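Long-range contacts in putative adenylate cyclase (Vibrio parahaemolyticus, PDB 2ACA), which is of unknown function but, as a CYTH-family protein resembling class IV adenylate cyclases, probably acts on triphosphate substrates such as ATP: residues A[9-14]-A[81-86]; A[120-125]-A[139-144]. All blocks are in the same frame, centred on the assembly; numbering follows the deposited sequence.

Contact 1: residues A[9-14]-A[81-86]; sequences GQFEVE and EADRCE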
# COMPACT_ATOMS: atom_id res chain seq x y z
N GLY A 9 5.80 13.75 8.59
CA GLY A 9 5.78 12.30 8.53
C GLY A 9 5.45 11.52 9.79
O GLY A 9 4.42 11.74 10.44
N GLN A 10 6.36 10.62 10.14
CA GLN A 10 6.24 9.71 11.29
C GLN A 10 5.73 10.25 12.63
O GLN A 10 5.26 9.47 13.47
CB GLN A 10 7.59 9.01 11.51
CG GLN A 10 7.57 7.89 12.55
CD GLN A 10 8.89 7.16 12.67
OE1 GLN A 10 9.01 6.18 13.41
NE2 GLN A 10 9.90 7.64 11.96
N PHE A 11 5.79 11.56 12.85
CA PHE A 11 5.34 12.09 14.14
C PHE A 11 4.22 13.11 13.99
O PHE A 11 4.41 14.19 13.43
CB PHE A 11 6.54 12.68 14.88
CG PHE A 11 7.71 11.73 14.94
CD1 PHE A 11 7.53 10.45 15.48
CD2 PHE A 11 8.95 12.06 14.41
CE1 PHE A 11 8.57 9.52 15.48
CE2 PHE A 11 9.99 11.13 14.40
CZ PHE A 11 9.80 9.86 14.93
N GLU A 12 3.06 12.74 14.52
CA GLU A 12 1.86 13.56 14.41
C GLU A 12 1.26 13.95 15.76
O GLU A 12 0.75 13.10 16.48
CB GLU A 12 0.82 12.78 13.60
CG GLU A 12 -0.54 13.45 13.44
CD GLU A 12 -1.58 12.51 12.86
OE1 GLU A 12 -2.66 12.99 12.44
OE2 GLU A 12 -1.34 11.28 12.82
N VAL A 13 1.34 15.23 16.11
CA VAL A 13 0.73 15.69 17.35
C VAL A 13 -0.68 16.08 16.93
O VAL A 13 -0.88 16.77 15.93
CB VAL A 13 1.45 16.92 17.95
CG1 VAL A 13 2.83 16.52 18.43
CG2 VAL A 13 1.57 18.02 16.93
N GLU A 14 -1.67 15.62 17.70
CA GLU A 14 -3.06 15.88 17.38
C GLU A 14 -3.90 16.09 18.63
O GLU A 14 -3.76 15.35 19.60
CB GLU A 14 -3.62 14.70 16.59
CG GLU A 14 -5.04 14.82 16.11
CD GLU A 14 -5.56 13.51 15.55
OE1 GLU A 14 -6.50 13.53 14.73
OE2 GLU A 14 -5.02 12.45 15.94
N GLU A 81 4.54 4.40 20.00
CA GLU A 81 4.76 5.72 20.60
C GLU A 81 3.50 6.56 20.45
O GLU A 81 2.88 6.60 19.39
CB GLU A 81 5.95 6.42 19.92
CG GLU A 81 7.29 5.75 20.15
CD GLU A 81 7.46 4.46 19.36
OE1 GLU A 81 8.49 3.78 19.54
OE2 GLU A 81 6.56 4.13 18.56
N ALA A 82 3.13 7.24 21.53
CA ALA A 82 1.94 8.09 21.56
C ALA A 82 1.72 8.95 20.32
O ALA A 82 0.59 9.09 19.84
CB ALA A 82 1.97 8.97 22.80
N ASP A 83 2.80 9.52 19.79
CA ASP A 83 2.73 10.39 18.62
C ASP A 83 3.25 9.80 17.31
O ASP A 83 3.54 10.55 16.37
CB ASP A 83 3.50 11.68 18.91
CG ASP A 83 4.93 11.41 19.32
OD1 ASP A 83 5.15 10.87 20.42
OD2 ASP A 83 5.85 11.73 18.52
N ARG A 84 3.38 8.48 17.24
CA ARG A 84 3.89 7.87 16.01
C ARG A 84 2.76 7.42 15.09
O ARG A 84 1.86 6.69 15.50
CB ARG A 84 4.80 6.68 16.33
CG ARG A 84 5.46 6.04 15.11
CD ARG A 84 6.28 4.81 15.48
NE ARG A 84 6.85 4.14 14.32
CZ ARG A 84 7.57 3.02 14.36
NH1 ARG A 84 7.82 2.42 15.52
NH2 ARG A 84 8.05 2.49 13.24
N CYS A 85 2.82 7.87 13.85
CA CYS A 85 1.82 7.49 12.86
C CYS A 85 2.44 7.44 11.48
O CYS A 85 3.02 8.42 11.00
CB CYS A 85 0.66 8.49 12.87
SG CYS A 85 -0.63 8.13 11.67
N GLU A 86 2.34 6.28 10.84
CA GLU A 86 2.89 6.13 9.51
C GLU A 86 1.79 5.74 8.53
O GLU A 86 0.82 5.07 8.90
CB GLU A 86 4.01 5.10 9.51
CG GLU A 86 5.12 5.45 10.49
CD GLU A 86 6.34 4.55 10.34
OE1 GLU A 86 6.99 4.60 9.28
OE2 GLU A 86 6.64 3.80 11.29
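The seam of the CYTH β-barrel lies here: the start of strand 11-19, carrying Glu12 and Glu14 of the family's ExExK signature, meets the type I turn Glu81-Arg84 that leads into strand 85-89. One bridge, Phe11 with Arg84, joins the backbones in antiparallel register. Cys85 N bonds Gln10 O (2.9 Å) from above the carbonyl plane, whereas Glu12 N reaches Asp83 O (2.9 Å) within it. Gln10, extended with CG anti to its backbone N (chi1 -172°), crosses Arg84 obliquely and puts OE1 over one face of the guanidinium; the 3.1 Å from OE1 to NE is therefore no hydrogen bond. Arg84 grips Glu86 side-on in a salt bridge, its NE (3.1 Å) and NH2 (2.7 Å) both bonding OE2, which limits guanidinium rotation. On Arg84's side, the Phe11 ring lies obliquely beside Asp83, CD1 3.7 Å from OD2, with Gln10 CB over its centre. On the opposite side Glu12 OE2 comes within 3.4 Å of Cys85 SG, and a phosphate ion, probably from crystallisation, lies near this glutamate. Arg84 and Glu86 pack on Asn102 and Met99 of the second subunit, Cys85 lies against strand 72-78, and Val13 against helix 152-162.

Contact 2: residues A[120-125]-A[139-144]; sequences VGEFHI and FAIMTD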
# COMPACT_ATOMS: atom_id res chain seq x y z
N VAL A 120 -4.48 25.27 7.21
CA VAL A 120 -4.25 26.62 7.71
C VAL A 120 -2.76 26.60 8.01
O VAL A 120 -2.34 26.24 9.11
CB VAL A 120 -5.03 26.91 9.01
CG1 VAL A 120 -4.63 28.25 9.57
CG2 VAL A 120 -6.53 26.91 8.72
N GLY A 121 -1.97 26.98 7.02
CA GLY A 121 -0.53 26.96 7.19
C GLY A 121 -0.13 25.51 6.98
O GLY A 121 -0.49 24.91 5.97
N GLU A 122 0.61 24.95 7.93
CA GLU A 122 1.03 23.56 7.84
C GLU A 122 0.18 22.72 8.78
O GLU A 122 0.34 21.50 8.88
CB GLU A 122 2.51 23.42 8.22
CG GLU A 122 2.82 23.78 9.66
CD GLU A 122 4.30 23.66 9.98
OE1 GLU A 122 4.87 22.58 9.74
OE2 GLU A 122 4.88 24.66 10.46
N PHE A 123 -0.74 23.39 9.47
CA PHE A 123 -1.62 22.71 10.42
C PHE A 123 -2.90 22.24 9.74
O PHE A 123 -3.43 22.91 8.86
CB PHE A 123 -1.95 23.65 11.58
CG PHE A 123 -0.75 24.09 12.35
CD1 PHE A 123 0.01 23.17 13.06
CD2 PHE A 123 -0.36 25.42 12.35
CE1 PHE A 123 1.15 23.56 13.75
CE2 PHE A 123 0.77 25.83 13.04
CZ PHE A 123 1.53 24.90 13.75
N HIS A 124 -3.39 21.07 10.17
CA HIS A 124 -4.60 20.49 9.60
C HIS A 124 -5.78 20.63 10.55
O HIS A 124 -5.64 20.50 11.76
CB HIS A 124 -4.39 19.00 9.31
CG HIS A 124 -3.22 18.71 8.42
ND1 HIS A 124 -3.14 19.18 7.13
CD2 HIS A 124 -2.10 17.98 8.64
CE1 HIS A 124 -2.01 18.76 6.59
NE2 HIS A 124 -1.36 18.03 7.48
N ILE A 125 -6.96 20.91 9.99
CA ILE A 125 -8.16 21.02 10.80
C ILE A 125 -9.15 20.00 10.28
O ILE A 125 -9.53 20.05 9.11
CB ILE A 125 -8.81 22.41 10.69
CG1 ILE A 125 -7.86 23.50 11.20
CG2 ILE A 125 -10.11 22.42 11.47
CD1 ILE A 125 -8.48 24.89 11.22
N PHE A 139 -7.05 18.96 15.44
CA PHE A 139 -6.06 19.93 15.01
C PHE A 139 -4.75 19.18 15.09
O PHE A 139 -4.46 18.55 16.10
CB PHE A 139 -6.05 21.14 15.95
CG PHE A 139 -7.33 21.92 15.93
CD1 PHE A 139 -8.45 21.45 16.60
CD2 PHE A 139 -7.43 23.10 15.21
CE1 PHE A 139 -9.67 22.14 16.54
CE2 PHE A 139 -8.64 23.80 15.15
CZ PHE A 139 -9.76 23.32 15.82
N ALA A 140 -3.96 19.23 14.03
CA ALA A 140 -2.70 18.49 14.04
C ALA A 140 -1.66 18.97 13.05
O ALA A 140 -1.93 19.79 12.17
CB ALA A 140 -2.99 17.01 13.81
N ILE A 141 -0.46 18.43 13.20
CA ILE A 141 0.67 18.74 12.34
C ILE A 141 1.62 17.56 12.42
O ILE A 141 1.97 17.12 13.52
CB ILE A 141 1.41 20.01 12.80
CG1 ILE A 141 2.75 20.14 12.07
CG2 ILE A 141 1.64 19.97 14.30
CD1 ILE A 141 2.62 20.28 10.57
N MSE A 142 2.01 17.01 11.27
CA MSE A 142 2.95 15.90 11.24
C MSE A 142 4.32 16.47 10.91
O MSE A 142 4.48 17.26 9.97
CB MSE A 142 2.55 14.87 10.18
CG MSE A 142 1.27 14.12 10.50
SE MSE A 142 0.86 12.84 9.13
CE MSE A 142 1.64 11.26 9.91
N THR A 143 5.32 16.08 11.70
CA THR A 143 6.68 16.54 11.51
C THR A 143 7.65 15.38 11.67
O THR A 143 7.27 14.30 12.13
CB THR A 143 7.04 17.63 12.53
OG1 THR A 143 8.37 18.10 12.27
CG2 THR A 143 6.98 17.05 13.94
N ASP A 144 8.91 15.61 11.30
CA ASP A 144 9.94 14.58 11.42
C ASP A 144 10.81 14.90 12.62
O ASP A 144 11.36 14.01 13.27
CB ASP A 144 10.77 14.52 10.14
CG ASP A 144 9.95 14.09 8.95
OD1 ASP A 144 9.04 14.85 8.55
OD2 ASP A 144 10.20 13.00 8.41
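With CG1 anti to the backbone N (chi1 168°), Ile141 places CD1 against Glu122, while Phe123, its CG anti to the carbonyl carbon (chi1 -61°), brings a ring edge to the same isoleucine. Both belong to the β-hairpin of strands 123-130 and 134-143, part of the antiparallel sheet that forms the CYTH barrel. A tight type II' turn from Val120 to Phe123 precedes it, with Gly121 at positive phi, and hands the chain over from strand 106-120. His124 and Ala140 form the hydrogen-bonded pair: His124 N meets Ala140 O at 2.8 Å, almost straight (175°), and Ala140 N returns to His124 O at 3.1 Å, each donor lying in the plane of its carbonyl. Ile125 and Phe139 follow as a non-hydrogen-bonded pair. Their side chains run alongside each other, CG1 of Ile125 4.0 Å from CE2 of Phe139, on the face covered by helices 22-30 and 152-162. Helix 152-162 also packs on Phe123 and Ile141. The opposite face of the sheet carries His124 and Ala140, the latter touching Glu14 of the ExExK signature. The His124 ring has Glu122 O over its centre. Around Phe123 the packing is close: CD1 lies 3.5 Å from Ile141 CB, with Ile141 CG2 and the Ala140 carbonyl oxygen at the ring edge, and Glu122 CG over one face. Glu122 itself, with CG in the crowded position between its backbone N and carbonyl carbon, crosses Ile141 obliquely. The methyl CD1 of Ile141 packs tightly against two oxygens of Glu122, the backbone O at 3.1 Å and the carboxylate OE1 at 3.3 Å.

Overall arrangement
From the N terminus, contact 1 closes a loop of 66 residues, with strands 35-49, 61-68 and 72-78 and two helices inside it, and so joins the outermost strands 11-19 and 85-89 of the sheet into a barrel. Contact 2 opens after contact 1 has closed; it spans the 13 residues of a single hairpin, so the two neither nest nor cross. They meet because strands 11-19 and 134-143 are neighbours: Phe11 O probably accepts a hydrogen bond from Thr143 N (2.7 Å), and Val13 O one from Ile141 N (3.2 Å). Their centres are about 12 Å apart, and strand 11-19 is flanked by 85-89 through contact 1 and by 134-143, which contact 2 pairs with 123-130.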